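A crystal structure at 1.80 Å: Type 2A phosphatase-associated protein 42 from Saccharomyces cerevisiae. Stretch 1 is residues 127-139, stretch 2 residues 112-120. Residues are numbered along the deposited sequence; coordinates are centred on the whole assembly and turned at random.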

ATOM      1  N   LEU A 127     -14.301  18.686   8.411  1.00 36.35           N
ATOM      2  CA  LEU A 127     -13.163  17.983   7.883  1.00 35.93           C
ATOM      3  C   LEU A 127     -13.537  16.520   7.613  1.00 37.10           C
ATOM      4  O   LEU A 127     -13.126  15.911   6.605  1.00 36.60           O
ATOM      5  CB  LEU A 127     -12.009  18.050   8.871  1.00 36.87           C
ATOM      6  CG  LEU A 127     -10.628  17.493   8.425  1.00 40.08           C
ATOM      7  CD1 LEU A 127      -9.484  18.148   9.170  1.00 42.49           C
ATOM      8  CD2 LEU A 127     -10.542  15.986   8.593  1.00 41.84           C
ATOM      9  N   VAL A 128     -14.322  15.950   8.522  1.00 36.97           N
ATOM     10  CA  VAL A 128     -14.682  14.546   8.393  1.00 35.78           C
ATOM     11  C   VAL A 128     -15.787  14.437   7.409  1.00 35.14           C
ATOM     12  O   VAL A 128     -15.807  13.519   6.599  1.00 38.04           O
ATOM     13  CB  VAL A 128     -15.051  13.920   9.750  1.00 36.74           C
ATOM     14  CG1 VAL A 128     -15.550  12.463   9.580  1.00 36.37           C
ATOM     15  CG2 VAL A 128     -13.863  13.929  10.676  1.00 39.33           C
ATOM     16  N   GLY A 129     -16.721  15.376   7.463  1.00 34.91           N
ATOM     17  CA  GLY A 129     -17.856  15.404   6.577  1.00 33.89           C
ATOM     18  C   GLY A 129     -17.514  15.574   5.123  1.00 34.18           C
ATOM     19  O   GLY A 129     -18.214  15.047   4.272  1.00 32.20           O
ATOM     20  N   GLU A 130     -16.436  16.318   4.820  1.00 34.27           N
ATOM     21  CA  GLU A 130     -16.041  16.514   3.434  1.00 36.25           C
ATOM     22  C   GLU A 130     -15.609  15.176   2.822  1.00 35.36           C
ATOM     23  O   GLU A 130     -15.949  14.866   1.692  1.00 36.78           O
ATOM     24  CB  GLU A 130     -14.915  17.520   3.354  1.00 36.16           C
ATOM     25  CG  GLU A 130     -14.691  18.032   1.970  1.00 42.19           C
ATOM     26  CD  GLU A 130     -13.261  18.480   1.758  1.00 47.56           C
ATOM     27  OE1 GLU A 130     -12.410  18.170   2.625  1.00 52.10           O
ATOM     28  OE2 GLU A 130     -12.986  19.128   0.731  1.00 51.48           O
ATOM     29  N   LYS A 131     -14.867  14.413   3.603  1.00 35.59           N
ATOM     30  CA  LYS A 131     -14.439  13.058   3.250  1.00 35.59           C
ATOM     31  C   LYS A 131     -15.601  12.126   3.079  1.00 37.54           C
ATOM     32  O   LYS A 131     -15.706  11.492   2.043  1.00 39.45           O
ATOM     33  CB  LYS A 131     -13.451  12.531   4.259  1.00 34.44           C
ATOM     34  CG  LYS A 131     -12.171  13.304   4.311  1.00 30.42           C
ATOM     35  CD  LYS A 131     -11.163  12.614   5.137  1.00 30.98           C
ATOM     36  CE  LYS A 131     -10.018  13.527   5.570  1.00 31.43           C
ATOM     37  NZ  LYS A 131      -9.592  14.450   4.502  1.00 34.71           N
ATOM     38  N   LEU A 132     -16.515  12.095   4.056  1.00 39.18           N
ATOM     39  CA  LEU A 132     -17.765  11.319   3.954  1.00 40.25           C
ATOM     40  C   LEU A 132     -18.538  11.620   2.685  1.00 40.28           C
ATOM     41  O   LEU A 132     -19.043  10.716   2.025  1.00 40.88           O
ATOM     42  CB  LEU A 132     -18.669  11.569   5.185  1.00 40.52           C
ATOM     43  CG  LEU A 132     -19.944  10.719   5.234  1.00 41.27           C
ATOM     44  CD1 LEU A 132     -19.591   9.244   5.483  1.00 39.79           C
ATOM     45  CD2 LEU A 132     -20.930  11.225   6.291  1.00 40.93           C
ATOM     46  N   GLY A 133     -18.652  12.901   2.361  1.00 40.25           N
ATOM     47  CA  GLY A 133     -19.340  13.334   1.179  1.00 41.34           C
ATOM     48  C   GLY A 133     -18.672  12.920  -0.124  1.00 41.49           C
ATOM     49  O   GLY A 133     -19.343  12.769  -1.126  1.00 42.62           O
ATOM     50  N   ASN A 134     -17.365  12.733  -0.112  1.00 41.77           N
ATOM     51  CA  ASN A 134     -16.655  12.397  -1.334  1.00 43.11           C
ATOM     52  C   ASN A 134     -16.925  10.975  -1.881  1.00 43.43           C
ATOM     53  O   ASN A 134     -16.519  10.655  -3.007  1.00 43.50           O
ATOM     54  CB  ASN A 134     -15.148  12.647  -1.169  1.00 43.15           C
ATOM     55  CG  ASN A 134     -14.798  14.136  -1.060  1.00 40.66           C
ATOM     56  OD1 ASN A 134     -15.490  15.001  -1.597  1.00 41.33           O
ATOM     57  ND2 ASN A 134     -13.709  14.421  -0.384  1.00 37.43           N
ATOM     58  N   PHE A 135     -17.609  10.139  -1.096  1.00 44.01           N
ATOM     59  CA  PHE A 135     -17.951   8.802  -1.543  1.00 44.83           C
ATOM     60  C   PHE A 135     -19.111   8.906  -2.507  1.00 45.31           C
ATOM     61  O   PHE A 135     -20.199   9.317  -2.118  1.00 45.97           O
ATOM     62  CB  PHE A 135     -18.313   7.883  -0.380  1.00 45.50           C
ATOM     63  CG  PHE A 135     -17.261   7.805   0.690  1.00 46.80           C
ATOM     64  CD1 PHE A 135     -15.923   7.765   0.368  1.00 45.55           C
ATOM     65  CD2 PHE A 135     -17.626   7.755   2.026  1.00 48.02           C
ATOM     66  CE1 PHE A 135     -14.959   7.693   1.357  1.00 49.36           C
ATOM     67  CE2 PHE A 135     -16.668   7.676   3.018  1.00 49.55           C
ATOM     68  CZ  PHE A 135     -15.335   7.643   2.685  1.00 48.40           C
ATOM     69  N   LYS A 136     -18.873   8.566  -3.772  1.00 45.48           N
ATOM     70  CA  LYS A 136     -19.942   8.560  -4.766  1.00 45.65           C
ATOM     71  C   LYS A 136     -20.940   7.463  -4.401  1.00 45.04           C
ATOM     72  O   LYS A 136     -22.141   7.661  -4.513  1.00 44.73           O
ATOM     73  CB  LYS A 136     -19.392   8.394  -6.189  1.00 45.80           C
ATOM     74  CG  LYS A 136     -18.673   9.652  -6.704  1.00 47.00           C
ATOM     75  CD  LYS A 136     -18.267   9.603  -8.191  1.00 47.34           C
ATOM     76  CE  LYS A 136     -17.019   8.727  -8.457  1.00 50.89           C
ATOM     77  NZ  LYS A 136     -15.927   8.882  -7.425  1.00 51.52           N
ATOM     78  N   ASP A 137     -20.416   6.328  -3.940  1.00 44.52           N
ATOM     79  CA  ASP A 137     -21.210   5.204  -3.456  1.00 44.37           C
ATOM     80  C   ASP A 137     -20.858   4.923  -2.006  1.00 44.30           C
ATOM     81  O   ASP A 137     -19.831   4.303  -1.694  1.00 43.01           O
ATOM     82  CB  ASP A 137     -20.977   3.948  -4.308  1.00 45.02           C
ATOM     83  CG  ASP A 137     -21.952   2.805  -3.976  1.00 46.24           C
ATOM     84  OD1 ASP A 137     -22.639   2.858  -2.925  1.00 47.61           O
ATOM     85  OD2 ASP A 137     -22.028   1.845  -4.783  1.00 48.52           O
ATOM     86  N   ARG A 138     -21.738   5.385  -1.117  1.00 44.12           N
ATOM     87  CA  ARG A 138     -21.549   5.220   0.312  1.00 44.87           C
ATOM     88  C   ARG A 138     -21.224   3.778   0.676  1.00 44.00           C
ATOM     89  O   ARG A 138     -20.476   3.546   1.586  1.00 44.28           O
ATOM     90  CB  ARG A 138     -22.798   5.740   1.048  1.00 45.62           C
ATOM     91  CG  ARG A 138     -22.839   5.536   2.534  1.00 46.60           C
ATOM     92  CD  ARG A 138     -23.830   4.463   2.885  1.00 50.74           C
ATOM     93  NE  ARG A 138     -24.557   4.778   4.111  1.00 52.67           N
ATOM     94  CZ  ARG A 138     -24.366   4.171   5.274  1.00 54.34           C
ATOM     95  NH1 ARG A 138     -23.459   3.188   5.394  1.00 55.42           N
ATOM     96  NH2 ARG A 138     -25.085   4.546   6.317  1.00 53.79           N
ATOM     97  N   TYR A 139     -21.763   2.819  -0.059  1.00 45.20           N
ATOM     98  CA  TYR A 139     -21.559   1.409   0.258  1.00 46.67           C
ATOM     99  C   TYR A 139     -20.394   0.788  -0.486  1.00 46.52           C
ATOM    100  O   TYR A 139     -19.979  -0.321  -0.157  1.00 47.59           O
ATOM    101  CB  TYR A 139     -22.845   0.607   0.019  1.00 48.34           C
ATOM    102  CG  TYR A 139     -23.923   0.956   1.020  1.00 50.27           C
ATOM    103  CD1 TYR A 139     -23.875   0.452   2.325  1.00 52.13           C
ATOM    104  CD2 TYR A 139     -24.968   1.813   0.677  1.00 51.79           C
ATOM    105  CE1 TYR A 139     -24.851   0.782   3.259  1.00 53.66           C
ATOM    106  CE2 TYR A 139     -25.956   2.149   1.604  1.00 53.17           C
ATOM    107  CZ  TYR A 139     -25.889   1.630   2.890  1.00 52.63           C
ATOM    108  OH  TYR A 139     -26.854   1.959   3.815  1.00 53.70           O
TER
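Stretch 2, residues 112-120: INFLTLLQD

The most unusual feature is a single carbonyl oxygen that takes both terminal nitrogens of an arginine. R138 donates to N113 OD1 from NH1 at 2.7 Å and from NH2 at 3.0 Å. The oxygen lies at the guanidinium edge, near its plane, where the N-H groups point. I112 CG2 and T116 OG1 lie over one face of the same group.

Stretch 2 is helical throughout, residues 112-120. It packs on the helix of stretch 1, which includes residues 127-133, and on the loop that follows. The helix axes approach to 10.7 Å. Their N-to-C directions differ by 120°, with a signed crossing angle of -120°, so the helices run obliquely. By CA atoms, G129 pairs with Q119 (7.4 Å), L132 with L115 (7.4 Å) and R138 with I112 (7.6 Å).

L132 is the central knob. It sits among I112, L115, T116 and Q119, with L132 CD1 3.9 Å from L115 CB and 4.0 Å from I112 CG2. L132 CD2 is 3.5 Å from Q119 OE1. V128 CG1 meets L115 CD2 at 3.8 Å. I112 reaches the loop: its CD1 is 3.9 Å from F135 CE2, and its CG2 is 3.7 Å from R138 CG.

At the Q119 end a water bridges the helices. It accepts from Q119 NE2 at 2.6 Å and donates to G129 O at 2.6 Å.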

ATOM      1  N   ILE A 112     -18.823   3.852   8.408  1.00 34.30           N
ATOM      2  CA  ILE A 112     -19.604   4.802   7.625  1.00 36.52           C
ATOM      3  C   ILE A 112     -21.031   5.096   8.202  1.00 35.83           C
ATOM      4  O   ILE A 112     -21.487   6.234   8.248  1.00 33.26           O
ATOM      5  CB  ILE A 112     -19.567   4.446   6.114  1.00 36.91           C
ATOM      6  CG1 ILE A 112     -18.083   4.508   5.627  1.00 39.80           C
ATOM      7  CG2 ILE A 112     -20.436   5.369   5.320  1.00 38.67           C
ATOM      8  CD1 ILE A 112     -17.895   4.204   4.166  1.00 39.17           C
ATOM      9  N   ASN A 113     -21.682   4.041   8.666  1.00 34.33           N
ATOM     10  CA  ASN A 113     -22.881   4.138   9.501  1.00 35.46           C
ATOM     11  C   ASN A 113     -22.697   5.149  10.644  1.00 34.24           C
ATOM     12  O   ASN A 113     -23.476   6.031  10.760  1.00 36.16           O
ATOM     13  CB  ASN A 113     -23.226   2.739  10.045  1.00 33.69           C
ATOM     14  CG  ASN A 113     -23.774   1.833   8.992  1.00 34.76           C
ATOM     15  OD1 ASN A 113     -24.048   2.270   7.910  1.00 38.44           O
ATOM     16  ND2 ASN A 113     -23.980   0.544   9.323  1.00 34.77           N
ATOM     17  N   PHE A 114     -21.614   5.032  11.412  1.00 35.28           N
ATOM     18  CA  PHE A 114     -21.285   5.899  12.501  1.00 34.89           C
ATOM     19  C   PHE A 114     -21.213   7.391  12.034  1.00 34.27           C
ATOM     20  O   PHE A 114     -21.831   8.177  12.607  1.00 32.98           O
ATOM     21  CB  PHE A 114     -20.014   5.451  13.171  1.00 34.91           C
ATOM     22  CG  PHE A 114     -19.469   6.402  14.214  1.00 38.28           C
ATOM     23  CD1 PHE A 114     -20.232   6.766  15.353  1.00 27.59           C
ATOM     24  CD2 PHE A 114     -18.182   6.900  14.097  1.00 32.47           C
ATOM     25  CE1 PHE A 114     -19.734   7.635  16.298  1.00 33.12           C
ATOM     26  CE2 PHE A 114     -17.647   7.778  15.115  1.00 38.69           C
ATOM     27  CZ  PHE A 114     -18.459   8.153  16.209  1.00 35.48           C
ATOM     28  N   LEU A 115     -20.468   7.708  10.973  1.00 34.53           N
ATOM     29  CA  LEU A 115     -20.332   9.066  10.488  1.00 34.14           C
ATOM     30  C   LEU A 115     -21.639   9.576   9.947  1.00 33.28           C
ATOM     31  O   LEU A 115     -21.996  10.731  10.135  1.00 34.85           O
ATOM     32  CB  LEU A 115     -19.199   9.182   9.399  1.00 32.99           C
ATOM     33  CG  LEU A 115     -17.821   8.700   9.827  1.00 31.17           C
ATOM     34  CD1 LEU A 115     -16.796   8.786   8.647  1.00 38.28           C
ATOM     35  CD2 LEU A 115     -17.223   9.351  11.051  1.00 28.23           C
ATOM     36  N   THR A 116     -22.363   8.732   9.256  1.00 32.10           N
ATOM     37  CA  THR A 116     -23.574   9.130   8.712  1.00 32.30           C
ATOM     38  C   THR A 116     -24.556   9.535   9.878  1.00 34.00           C
ATOM     39  O   THR A 116     -25.268  10.532   9.781  1.00 34.11           O
ATOM     40  CB  THR A 116     -24.120   8.039   7.916  1.00 33.69           C
ATOM     41  OG1 THR A 116     -23.284   7.875   6.751  1.00 38.57           O
ATOM     42  CG2 THR A 116     -25.552   8.317   7.504  1.00 31.29           C
ATOM     43  N   LEU A 117     -24.491   8.767  10.957  1.00 33.95           N
ATOM     44  CA  LEU A 117     -25.330   8.996  12.137  1.00 35.45           C
ATOM     45  C   LEU A 117     -24.959  10.327  12.751  1.00 34.61           C
ATOM     46  O   LEU A 117     -25.857  11.089  13.059  1.00 35.35           O
ATOM     47  CB  LEU A 117     -25.152   7.892  13.166  1.00 34.90           C
ATOM     48  CG  LEU A 117     -25.984   7.988  14.469  1.00 36.63           C
ATOM     49  CD1 LEU A 117     -27.411   7.890  14.163  1.00 37.13           C
ATOM     50  CD2 LEU A 117     -25.580   6.869  15.340  1.00 35.31           C
ATOM     51  N   LEU A 118     -23.662  10.610  12.906  1.00 32.11           N
ATOM     52  CA  LEU A 118     -23.242  11.889  13.472  1.00 35.00           C
ATOM     53  C   LEU A 118     -23.670  13.062  12.589  1.00 35.92           C
ATOM     54  O   LEU A 118     -24.155  14.102  13.083  1.00 37.35           O
ATOM     55  CB  LEU A 118     -21.754  11.962  13.750  1.00 32.97           C
ATOM     56  CG  LEU A 118     -21.105  11.078  14.778  1.00 35.13           C
ATOM     57  CD1 LEU A 118     -19.600  11.288  14.714  1.00 40.39           C
ATOM     58  CD2 LEU A 118     -21.622  11.372  16.163  1.00 38.66           C
ATOM     59  N   GLN A 119     -23.508  12.878  11.284  1.00 36.23           N
ATOM     60  CA  GLN A 119     -24.007  13.820  10.310  1.00 37.61           C
ATOM     61  C   GLN A 119     -25.529  14.048  10.444  1.00 36.24           C
ATOM     62  O   GLN A 119     -26.009  15.158  10.328  1.00 34.75           O
ATOM     63  CB  GLN A 119     -23.658  13.331   8.905  1.00 38.17           C
ATOM     64  CG  GLN A 119     -23.925  14.349   7.798  1.00 41.73           C
ATOM     65  CD  GLN A 119     -23.348  13.902   6.472  1.00 46.72           C
ATOM     66  OE1 GLN A 119     -23.877  12.992   5.818  1.00 50.59           O
ATOM     67  NE2 GLN A 119     -22.257  14.541   6.061  1.00 50.10           N
ATOM     68  N   ASP A 120     -26.285  12.978  10.652  1.00 37.31           N
ATOM     69  CA  ASP A 120     -27.727  13.077  10.844  1.00 36.58           C
ATOM     70  C   ASP A 120     -28.091  13.927  12.095  1.00 36.78           C
ATOM     71  O   ASP A 120     -29.134  14.613  12.127  1.00 37.64           O
ATOM     72  CB  ASP A 120     -28.324  11.677  10.970  1.00 38.50           C
ATOM     73  CG  ASP A 120     -28.415  10.959   9.641  1.00 39.56           C
ATOM     74  OD1 ASP A 120     -28.375  11.622   8.592  1.00 42.67           O
ATOM     75  OD2 ASP A 120     -28.550   9.724   9.657  1.00 45.75           O
TER
HETATM   76  O   HOH W   1     -20.770  15.111   3.991  1.00 54.68           O